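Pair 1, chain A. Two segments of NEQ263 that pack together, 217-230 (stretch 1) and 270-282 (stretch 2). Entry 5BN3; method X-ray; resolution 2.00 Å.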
# COMPACT_ATOMS: atom_id res chain seq x y z
N LYS A 217 32.85 -35.05 -13.95
CA LYS A 217 34.24 -34.91 -14.37
C LYS A 217 35.13 -34.46 -13.21
O LYS A 217 36.31 -34.16 -13.40
CB LYS A 217 34.35 -33.94 -15.55
CG LYS A 217 33.47 -34.31 -16.74
CD LYS A 217 33.73 -35.74 -17.22
CE LYS A 217 35.12 -35.90 -17.81
NZ LYS A 217 35.40 -37.32 -18.21
N ASN A 218 34.55 -34.43 -12.01
CA ASN A 218 35.29 -34.15 -10.78
C ASN A 218 36.10 -32.85 -10.78
O ASN A 218 37.26 -32.84 -10.38
CB ASN A 218 36.21 -35.32 -10.42
CG ASN A 218 35.45 -36.63 -10.27
OD1 ASN A 218 34.22 -36.66 -10.21
ND2 ASN A 218 36.20 -37.73 -10.20
N ARG A 219 35.48 -31.76 -11.22
CA ARG A 219 36.15 -30.46 -11.27
C ARG A 219 35.59 -29.48 -10.24
O ARG A 219 34.49 -29.67 -9.72
CB ARG A 219 35.99 -29.82 -12.65
CG ARG A 219 36.59 -30.61 -13.81
CD ARG A 219 36.21 -29.95 -15.13
NE ARG A 219 36.80 -30.62 -16.29
CZ ARG A 219 37.91 -30.23 -16.90
NH1 ARG A 219 38.56 -29.16 -16.46
NH2 ARG A 219 38.38 -30.89 -17.94
N ASP A 220 36.37 -28.44 -9.95
CA ASP A 220 35.86 -27.30 -9.20
C ASP A 220 35.40 -26.27 -10.22
O ASP A 220 36.14 -25.90 -11.12
CB ASP A 220 36.95 -26.72 -8.30
CG ASP A 220 37.30 -27.64 -7.15
OD1 ASP A 220 36.39 -28.33 -6.63
OD2 ASP A 220 38.49 -27.69 -6.76
N VAL A 221 34.15 -25.81 -10.08
CA VAL A 221 33.55 -24.92 -11.06
C VAL A 221 33.09 -23.61 -10.41
O VAL A 221 32.58 -23.62 -9.29
CB VAL A 221 32.36 -25.60 -11.77
CG1 VAL A 221 31.67 -24.64 -12.73
CG2 VAL A 221 32.83 -26.83 -12.52
N LEU A 222 33.30 -22.49 -11.10
CA LEU A 222 32.76 -21.21 -10.67
C LEU A 222 31.64 -20.77 -11.61
O LEU A 222 31.84 -20.64 -12.82
CB LEU A 222 33.85 -20.14 -10.64
CG LEU A 222 33.35 -18.73 -10.34
CD1 LEU A 222 32.80 -18.67 -8.93
CD2 LEU A 222 34.45 -17.69 -10.52
N VAL A 223 30.45 -20.55 -11.05
CA VAL A 223 29.33 -20.08 -11.85
C VAL A 223 28.94 -18.65 -11.47
O VAL A 223 28.65 -18.36 -10.31
CB VAL A 223 28.10 -21.00 -11.72
CG1 VAL A 223 26.98 -20.52 -12.63
CG2 VAL A 223 28.47 -22.42 -12.06
N LEU A 224 28.95 -17.76 -12.46
CA LEU A 224 28.49 -16.39 -12.28
C LEU A 224 27.20 -16.20 -13.06
O LEU A 224 27.11 -16.58 -14.23
CB LEU A 224 29.55 -15.40 -12.80
CG LEU A 224 30.99 -15.56 -12.30
CD1 LEU A 224 31.92 -14.61 -13.03
CD2 LEU A 224 31.06 -15.31 -10.81
N MET A 225 26.18 -15.62 -12.43
CA MET A 225 24.95 -15.29 -13.15
C MET A 225 24.38 -13.92 -12.80
O MET A 225 24.41 -13.48 -11.65
CB MET A 225 23.90 -16.41 -13.05
CG MET A 225 23.46 -16.77 -11.64
SD MET A 225 22.15 -18.03 -11.66
CE MET A 225 23.03 -19.42 -12.36
N LEU A 226 23.84 -13.27 -13.83
CA LEU A 226 23.40 -11.88 -13.78
C LEU A 226 22.42 -11.72 -14.93
O LEU A 226 22.72 -12.18 -16.03
CB LEU A 226 24.61 -10.98 -14.00
CG LEU A 226 24.46 -9.48 -14.26
CD1 LEU A 226 24.04 -8.76 -12.99
CD2 LEU A 226 25.76 -8.90 -14.79
N ASP A 227 21.27 -11.08 -14.72
CA ASP A 227 20.86 -10.46 -13.46
C ASP A 227 19.63 -11.22 -12.98
O ASP A 227 18.71 -11.46 -13.76
CB ASP A 227 20.48 -8.99 -13.75
CG ASP A 227 20.15 -8.19 -12.50
OD1 ASP A 227 19.50 -8.72 -11.57
OD2 ASP A 227 20.53 -7.00 -12.45
N MET A 228 19.61 -11.61 -11.70
CA MET A 228 18.49 -12.40 -11.18
C MET A 228 17.17 -11.63 -11.18
O MET A 228 16.10 -12.24 -11.18
CB MET A 228 18.80 -12.94 -9.78
CG MET A 228 20.00 -13.88 -9.69
SD MET A 228 20.13 -15.08 -11.05
CE MET A 228 18.63 -16.04 -10.82
N THR A 229 17.25 -10.31 -11.20
CA THR A 229 16.04 -9.50 -11.27
C THR A 229 15.39 -9.64 -12.65
O THR A 229 14.16 -9.63 -12.77
CB THR A 229 16.32 -8.02 -10.95
OG1 THR A 229 16.90 -7.93 -9.64
CG2 THR A 229 15.04 -7.22 -10.97
N ASN A 230 16.21 -9.77 -13.69
CA ASN A 230 15.70 -10.04 -15.03
C ASN A 230 15.12 -11.44 -15.13
O ASN A 230 14.16 -11.67 -15.87
CB ASN A 230 16.79 -9.86 -16.08
CG ASN A 230 17.25 -8.43 -16.22
OD1 ASN A 230 16.53 -7.50 -15.87
ND2 ASN A 230 18.46 -8.24 -16.74
N SER A 270 32.50 -34.90 -2.39
CA SER A 270 33.84 -35.48 -2.33
C SER A 270 34.55 -35.40 -3.68
O SER A 270 35.79 -35.39 -3.74
CB SER A 270 33.78 -36.92 -1.84
OG SER A 270 32.96 -37.72 -2.67
N LYS A 271 33.78 -35.35 -4.76
CA LYS A 271 34.33 -35.39 -6.12
C LYS A 271 34.65 -34.02 -6.72
O LYS A 271 35.59 -33.89 -7.51
CB LYS A 271 33.36 -36.14 -7.05
CG LYS A 271 33.03 -37.55 -6.61
CD LYS A 271 34.29 -38.37 -6.39
CE LYS A 271 33.95 -39.81 -6.05
NZ LYS A 271 35.09 -40.53 -5.41
N GLY A 272 33.86 -33.00 -6.37
CA GLY A 272 34.05 -31.69 -6.96
C GLY A 272 33.18 -30.62 -6.31
O GLY A 272 32.56 -30.87 -5.27
N SER A 273 33.12 -29.44 -6.92
CA SER A 273 32.40 -28.33 -6.32
C SER A 273 31.83 -27.35 -7.34
O SER A 273 32.41 -27.13 -8.41
CB SER A 273 33.30 -27.57 -5.34
OG SER A 273 34.34 -26.90 -6.03
N ILE A 274 30.68 -26.77 -7.01
CA ILE A 274 30.14 -25.64 -7.75
C ILE A 274 30.05 -24.44 -6.83
O ILE A 274 29.25 -24.42 -5.89
CB ILE A 274 28.73 -25.93 -8.32
CG1 ILE A 274 28.78 -27.07 -9.34
CG2 ILE A 274 28.15 -24.68 -8.96
CD1 ILE A 274 27.42 -27.45 -9.90
N THR A 275 30.89 -23.44 -7.08
CA THR A 275 30.79 -22.17 -6.36
C THR A 275 29.92 -21.23 -7.18
O THR A 275 30.19 -20.97 -8.36
CB THR A 275 32.18 -21.55 -6.11
OG1 THR A 275 32.99 -22.47 -5.37
CG2 THR A 275 32.05 -20.25 -5.32
N LEU A 276 28.86 -20.72 -6.57
CA LEU A 276 27.84 -19.98 -7.30
C LEU A 276 27.71 -18.54 -6.80
O LEU A 276 27.52 -18.30 -5.61
CB LEU A 276 26.49 -20.70 -7.19
CG LEU A 276 25.27 -20.06 -7.84
CD1 LEU A 276 25.52 -19.86 -9.31
CD2 LEU A 276 24.04 -20.93 -7.62
N ILE A 277 27.81 -17.59 -7.73
CA ILE A 277 27.65 -16.18 -7.39
C ILE A 277 26.55 -15.54 -8.25
O ILE A 277 26.81 -15.09 -9.36
CB ILE A 277 28.97 -15.40 -7.55
CG1 ILE A 277 30.07 -16.04 -6.69
CG2 ILE A 277 28.79 -13.94 -7.16
CD1 ILE A 277 31.42 -15.36 -6.80
N PRO A 278 25.31 -15.52 -7.73
CA PRO A 278 24.21 -14.85 -8.42
C PRO A 278 24.30 -13.36 -8.17
O PRO A 278 24.59 -12.94 -7.05
CB PRO A 278 22.96 -15.40 -7.71
CG PRO A 278 23.44 -16.55 -6.85
CD PRO A 278 24.86 -16.22 -6.51
N MET A 279 24.08 -12.55 -9.20
CA MET A 279 24.13 -11.11 -9.05
C MET A 279 22.76 -10.52 -9.35
O MET A 279 22.09 -10.96 -10.28
CB MET A 279 25.17 -10.51 -9.99
CG MET A 279 26.60 -10.89 -9.68
SD MET A 279 27.72 -10.33 -10.97
CE MET A 279 27.56 -11.68 -12.14
N LEU A 280 22.35 -9.54 -8.56
CA LEU A 280 21.08 -8.86 -8.81
C LEU A 280 21.11 -7.37 -8.49
O LEU A 280 21.87 -6.91 -7.64
CB LEU A 280 19.93 -9.56 -8.06
CG LEU A 280 19.97 -9.68 -6.53
CD1 LEU A 280 19.36 -8.46 -5.86
CD2 LEU A 280 19.23 -10.93 -6.09
N THR A 281 20.28 -6.63 -9.21
CA THR A 281 20.07 -5.22 -8.92
C THR A 281 18.89 -5.12 -7.97
O THR A 281 17.82 -5.69 -8.24
CB THR A 281 19.75 -4.44 -10.21
OG1 THR A 281 20.85 -4.54 -11.12
CG2 THR A 281 19.48 -2.98 -9.90
N MET A 282 19.07 -4.43 -6.85
CA MET A 282 17.97 -4.16 -5.93
C MET A 282 17.19 -2.98 -6.49
O MET A 282 17.68 -1.85 -6.41
CB MET A 282 18.49 -3.82 -4.53
CG MET A 282 19.35 -4.90 -3.89
SD MET A 282 19.91 -4.47 -2.22
CE MET A 282 21.23 -3.30 -2.58
O HOH W 1 34.24 -24.35 -7.12

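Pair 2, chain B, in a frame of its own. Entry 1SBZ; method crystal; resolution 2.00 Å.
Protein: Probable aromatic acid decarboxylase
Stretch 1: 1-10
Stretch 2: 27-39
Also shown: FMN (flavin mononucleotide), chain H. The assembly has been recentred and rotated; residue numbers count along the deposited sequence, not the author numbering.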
# COMPACT_ATOMS: atom_id res chain seq x y z
N MSE B 1 10.92 -23.95 -31.73
CA MSE B 1 10.00 -23.03 -30.99
C MSE B 1 8.59 -23.59 -30.88
O MSE B 1 7.93 -23.84 -31.90
CB MSE B 1 10.00 -21.63 -31.64
CG MSE B 1 8.82 -20.74 -31.24
SE MSE B 1 9.20 -18.82 -31.20
CE MSE B 1 10.81 -18.77 -32.37
N LYS B 2 8.13 -23.78 -29.65
CA LYS B 2 6.77 -24.26 -29.39
C LYS B 2 5.96 -23.14 -28.74
O LYS B 2 6.30 -22.66 -27.67
CB LYS B 2 6.77 -25.49 -28.48
CG LYS B 2 7.47 -26.72 -29.04
CD LYS B 2 7.22 -27.90 -28.11
CE LYS B 2 8.42 -28.84 -28.04
NZ LYS B 2 8.48 -29.53 -26.71
N LEU B 3 4.88 -22.74 -29.41
CA LEU B 3 4.01 -21.68 -28.90
C LEU B 3 2.61 -22.18 -28.62
O LEU B 3 2.04 -22.92 -29.43
CB LEU B 3 3.92 -20.52 -29.90
CG LEU B 3 5.17 -19.69 -30.20
CD1 LEU B 3 4.86 -18.62 -31.25
CD2 LEU B 3 5.71 -19.06 -28.92
N ILE B 4 2.08 -21.78 -27.47
CA ILE B 4 0.68 -22.00 -27.17
C ILE B 4 -0.13 -20.78 -27.61
O ILE B 4 0.26 -19.63 -27.37
CB ILE B 4 0.46 -22.28 -25.66
CG1 ILE B 4 1.36 -23.42 -25.18
CG2 ILE B 4 -1.01 -22.58 -25.38
CD1 ILE B 4 1.47 -23.54 -23.66
N VAL B 5 -1.25 -21.05 -28.27
CA VAL B 5 -2.15 -20.01 -28.75
C VAL B 5 -3.51 -20.28 -28.13
O VAL B 5 -4.18 -21.26 -28.45
CB VAL B 5 -2.23 -19.98 -30.30
CG1 VAL B 5 -3.23 -18.93 -30.79
CG2 VAL B 5 -0.86 -19.70 -30.92
N GLY B 6 -3.90 -19.43 -27.18
CA GLY B 6 -5.22 -19.51 -26.59
C GLY B 6 -6.12 -18.55 -27.34
O GLY B 6 -5.70 -17.46 -27.71
N MSE B 7 -7.36 -18.96 -27.60
CA MSE B 7 -8.34 -18.05 -28.17
C MSE B 7 -9.53 -17.99 -27.26
O MSE B 7 -9.92 -18.98 -26.65
CB MSE B 7 -8.76 -18.46 -29.58
CG MSE B 7 -7.68 -18.23 -30.62
SE MSE B 7 -8.37 -18.43 -32.44
CE MSE B 7 -9.68 -16.98 -32.49
N THR B 8 -10.13 -16.81 -27.21
CA THR B 8 -11.08 -16.49 -26.17
C THR B 8 -12.24 -15.65 -26.74
O THR B 8 -12.09 -15.03 -27.79
CB THR B 8 -10.26 -15.80 -25.06
OG1 THR B 8 -10.01 -16.75 -24.01
CG2 THR B 8 -10.97 -14.72 -24.42
N GLY B 9 -13.38 -15.65 -26.05
CA GLY B 9 -14.63 -15.09 -26.59
C GLY B 9 -14.79 -13.58 -26.56
O GLY B 9 -15.87 -13.07 -26.28
N ALA B 10 -13.71 -12.85 -26.83
CA ALA B 10 -13.82 -11.42 -27.07
C ALA B 10 -13.97 -11.20 -28.57
O ALA B 10 -13.46 -11.98 -29.38
CB ALA B 10 -12.59 -10.68 -26.54
N PRO B 27 7.81 -22.95 -40.53
CA PRO B 27 7.97 -24.39 -40.29
C PRO B 27 8.69 -24.73 -38.99
O PRO B 27 8.50 -25.81 -38.44
CB PRO B 27 8.81 -24.86 -41.50
CG PRO B 27 8.81 -23.70 -42.45
CD PRO B 27 8.70 -22.47 -41.60
N ASN B 28 9.51 -23.80 -38.52
CA ASN B 28 10.24 -23.93 -37.25
C ASN B 28 9.36 -23.80 -36.01
O ASN B 28 9.84 -23.95 -34.88
CB ASN B 28 11.36 -22.88 -37.19
CG ASN B 28 10.88 -21.49 -37.60
OD1 ASN B 28 10.11 -21.34 -38.56
ND2 ASN B 28 11.33 -20.46 -36.87
N VAL B 29 8.07 -23.52 -36.22
CA VAL B 29 7.14 -23.21 -35.14
C VAL B 29 6.02 -24.24 -35.01
O VAL B 29 5.24 -24.45 -35.93
CB VAL B 29 6.56 -21.77 -35.28
CG1 VAL B 29 5.54 -21.47 -34.19
CG2 VAL B 29 7.68 -20.74 -35.26
N GLU B 30 5.97 -24.88 -33.85
CA GLU B 30 4.92 -25.82 -33.50
C GLU B 30 3.87 -25.10 -32.65
O GLU B 30 4.21 -24.49 -31.63
CB GLU B 30 5.52 -27.00 -32.74
CG GLU B 30 4.52 -28.03 -32.24
CD GLU B 30 5.21 -29.13 -31.46
OE1 GLU B 30 6.13 -29.76 -32.02
OE2 GLU B 30 4.84 -29.36 -30.29
N THR B 31 2.61 -25.16 -33.07
CA THR B 31 1.56 -24.41 -32.40
C THR B 31 0.61 -25.33 -31.65
O THR B 31 0.17 -26.35 -32.17
CB THR B 31 0.78 -23.51 -33.39
OG1 THR B 31 0.28 -24.30 -34.47
CG2 THR B 31 1.72 -22.53 -34.08
N HIS B 32 0.32 -24.96 -30.40
CA HIS B 32 -0.67 -25.67 -29.60
C HIS B 32 -1.83 -24.73 -29.32
O HIS B 32 -1.70 -23.75 -28.57
CB HIS B 32 -0.04 -26.18 -28.31
CG HIS B 32 1.04 -27.20 -28.51
ND1 HIS B 32 0.87 -28.53 -28.21
CD2 HIS B 32 2.29 -27.08 -29.00
CE1 HIS B 32 1.98 -29.19 -28.50
NE2 HIS B 32 2.86 -28.33 -28.98
N LEU B 33 -2.97 -25.01 -29.94
CA LEU B 33 -4.14 -24.15 -29.85
C LEU B 33 -5.11 -24.62 -28.78
O LEU B 33 -5.35 -25.82 -28.62
CB LEU B 33 -4.85 -24.07 -31.21
CG LEU B 33 -6.25 -23.43 -31.31
CD1 LEU B 33 -6.20 -21.94 -30.94
CD2 LEU B 33 -6.81 -23.62 -32.70
N VAL B 34 -5.66 -23.67 -28.02
CA VAL B 34 -6.79 -23.94 -27.13
C VAL B 34 -7.87 -22.89 -27.38
O VAL B 34 -7.68 -21.71 -27.08
CB VAL B 34 -6.39 -23.93 -25.63
CG1 VAL B 34 -7.48 -24.54 -24.79
CG2 VAL B 34 -5.10 -24.67 -25.40
N MSE B 35 -8.99 -23.32 -27.95
CA MSE B 35 -10.13 -22.43 -28.17
C MSE B 35 -11.15 -22.63 -27.05
O MSE B 35 -11.58 -23.76 -26.79
CB MSE B 35 -10.81 -22.71 -29.52
CG MSE B 35 -9.98 -22.39 -30.74
SE MSE B 35 -10.89 -22.98 -32.39
CE MSE B 35 -10.74 -24.92 -32.09
N SER B 36 -11.54 -21.54 -26.39
CA SER B 36 -12.59 -21.60 -25.37
C SER B 36 -13.94 -21.85 -26.03
O SER B 36 -14.06 -21.69 -27.24
CB SER B 36 -12.63 -20.29 -24.58
OG SER B 36 -13.16 -19.25 -25.37
N LYS B 37 -14.94 -22.22 -25.25
CA LYS B 37 -16.30 -22.37 -25.76
C LYS B 37 -16.76 -21.10 -26.48
O LYS B 37 -17.29 -21.16 -27.60
CB LYS B 37 -17.27 -22.74 -24.63
CG LYS B 37 -18.69 -23.11 -25.08
CD LYS B 37 -19.67 -21.97 -24.83
CE LYS B 37 -21.07 -22.28 -25.41
NZ LYS B 37 -21.58 -23.64 -25.03
N TRP B 38 -16.53 -19.95 -25.87
CA TRP B 38 -17.01 -18.70 -26.46
C TRP B 38 -16.20 -18.22 -27.66
O TRP B 38 -16.73 -17.51 -28.52
CB TRP B 38 -17.23 -17.62 -25.39
CG TRP B 38 -18.44 -17.94 -24.58
CD1 TRP B 38 -18.48 -18.45 -23.31
CD2 TRP B 38 -19.81 -17.82 -25.00
NE1 TRP B 38 -19.78 -18.64 -22.90
CE2 TRP B 38 -20.62 -18.27 -23.92
CE3 TRP B 38 -20.44 -17.38 -26.17
CZ2 TRP B 38 -22.02 -18.28 -23.99
CZ3 TRP B 38 -21.84 -17.39 -26.23
CH2 TRP B 38 -22.61 -17.83 -25.14
N ALA B 39 -14.93 -18.62 -27.74
CA ALA B 39 -14.10 -18.34 -28.92
C ALA B 39 -14.68 -19.02 -30.15
O ALA B 39 -14.73 -18.43 -31.23
CB ALA B 39 -12.68 -18.77 -28.69
N1 FMN H . -15.91 -10.08 -23.50
C2 FMN H . -14.87 -9.19 -23.36
O2 FMN H . -14.27 -9.18 -22.30
N3 FMN H . -14.53 -8.35 -24.40
C4 FMN H . -15.23 -8.40 -25.60
O4 FMN H . -14.76 -7.84 -26.59
C4A FMN H . -16.30 -9.31 -25.74
N5 FMN H . -17.03 -9.40 -26.91
C5A FMN H . -18.07 -10.31 -27.03
C6 FMN H . -18.80 -10.40 -28.22
C7 FMN H . -19.85 -11.32 -28.34
C7M FMN H . -20.35 -11.65 -29.72
C8 FMN H . -20.18 -12.16 -27.26
C8M FMN H . -21.11 -13.33 -27.43
C9 FMN H . -19.45 -12.06 -26.08
C9A FMN H . -18.39 -11.15 -25.96
N10 FMN H . -17.67 -11.06 -24.77
C10 FMN H . -16.63 -10.15 -24.67
C1' FMN H . -18.18 -11.75 -23.53
C2' FMN H . -17.38 -13.03 -23.29
O2' FMN H . -17.47 -13.85 -24.44
C3' FMN H . -17.82 -13.77 -22.03
O3' FMN H . -17.41 -13.03 -20.88
C4' FMN H . -17.31 -15.21 -21.95
O4' FMN H . -17.63 -15.79 -20.70
C5' FMN H . -15.81 -15.32 -22.15
O5' FMN H . -15.37 -16.63 -21.84
P FMN H . -13.93 -17.11 -22.37
O1P FMN H . -14.03 -17.28 -23.87
O2P FMN H . -13.62 -18.41 -21.68
O3P FMN H . -12.90 -16.06 -22.02

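Both pairs place two neighbouring parallel strands side by side, and the 14 central residues superpose with an RMSD of 0.4 Å. The strand axes approach to 4.7 Å at 18° in pair 1 and to 4.5 Å at 20° in pair 2. The register is the same: Val A221, Val A223 and Met A225 coincide with Leu B3, Val B5 and Met B7, while Ile A274, Leu A276 and Pro A278 coincide with Thr B31, Leu B33 and Met B35.

The backbone ladder carries this likeness. In each pair, alternate residues of the first strand donate and accept across the gap. Val A223 N lies 2.7 Å from Thr A275 O and Ile A277 N lies 2.8 Å from Val A223 O; the matching bonds in pair 2 join Val B5 N to His B32 O (2.8 Å) and Val B34 N to Val B5 O (2.9 Å). Because these bonds use main-chain atoms, the side chains can differ without disturbing the register. Even Pro A278, which has no amide hydrogen, fits, since the ladder uses the amides of its neighbours Ile A277 and Met A279.

On the face bearing the central valines, the solutions are most alike. Val A223 CG1 packs on Leu A276 CD1 at 3.7 Å, and Val B5 CG1 on Leu B33 CD1 at 4.2 Å. The following methionine also reaches this leucine in both, through Met A225 CE to Leu A276 CD1 (4.0 Å) and through CG of the selenomethionine Met B7 to Leu B33 CD1 (4.0 Å).

The other face diverges. Leu A224 CD2 meets Ile A277 CB at 3.9 Å, whereas its counterpart Gly B6 offers no side chain to Val B34. At the start of the strands, Ser A273 OG donates to Asp A220 OD1 (2.6 Å), linking the strands directly. The matching Lys B2 and Glu B30 approach through CD and OE2 at 3.5 Å, while OE2 of Glu B30 accepts from His B32 NE2 (2.6 Å) within its own strand.

Beyond the ladder, the helices follow different strands. In pair 1, Asp A227 caps the helix after the first strand, accepting through OD1 from Thr A229 N (2.8 Å), and its OD2 also accepts from Thr A281 OG1 (2.8 Å). In pair 2, Ser B36 OG caps the helix after the second strand by accepting from Ala B39 N (3.0 Å), and donates to FMN O1P (2.6 Å). Gly B9 N, at the position of Asp A227, donates to that same phosphate oxygen, FMN O1P, at 2.8 Å.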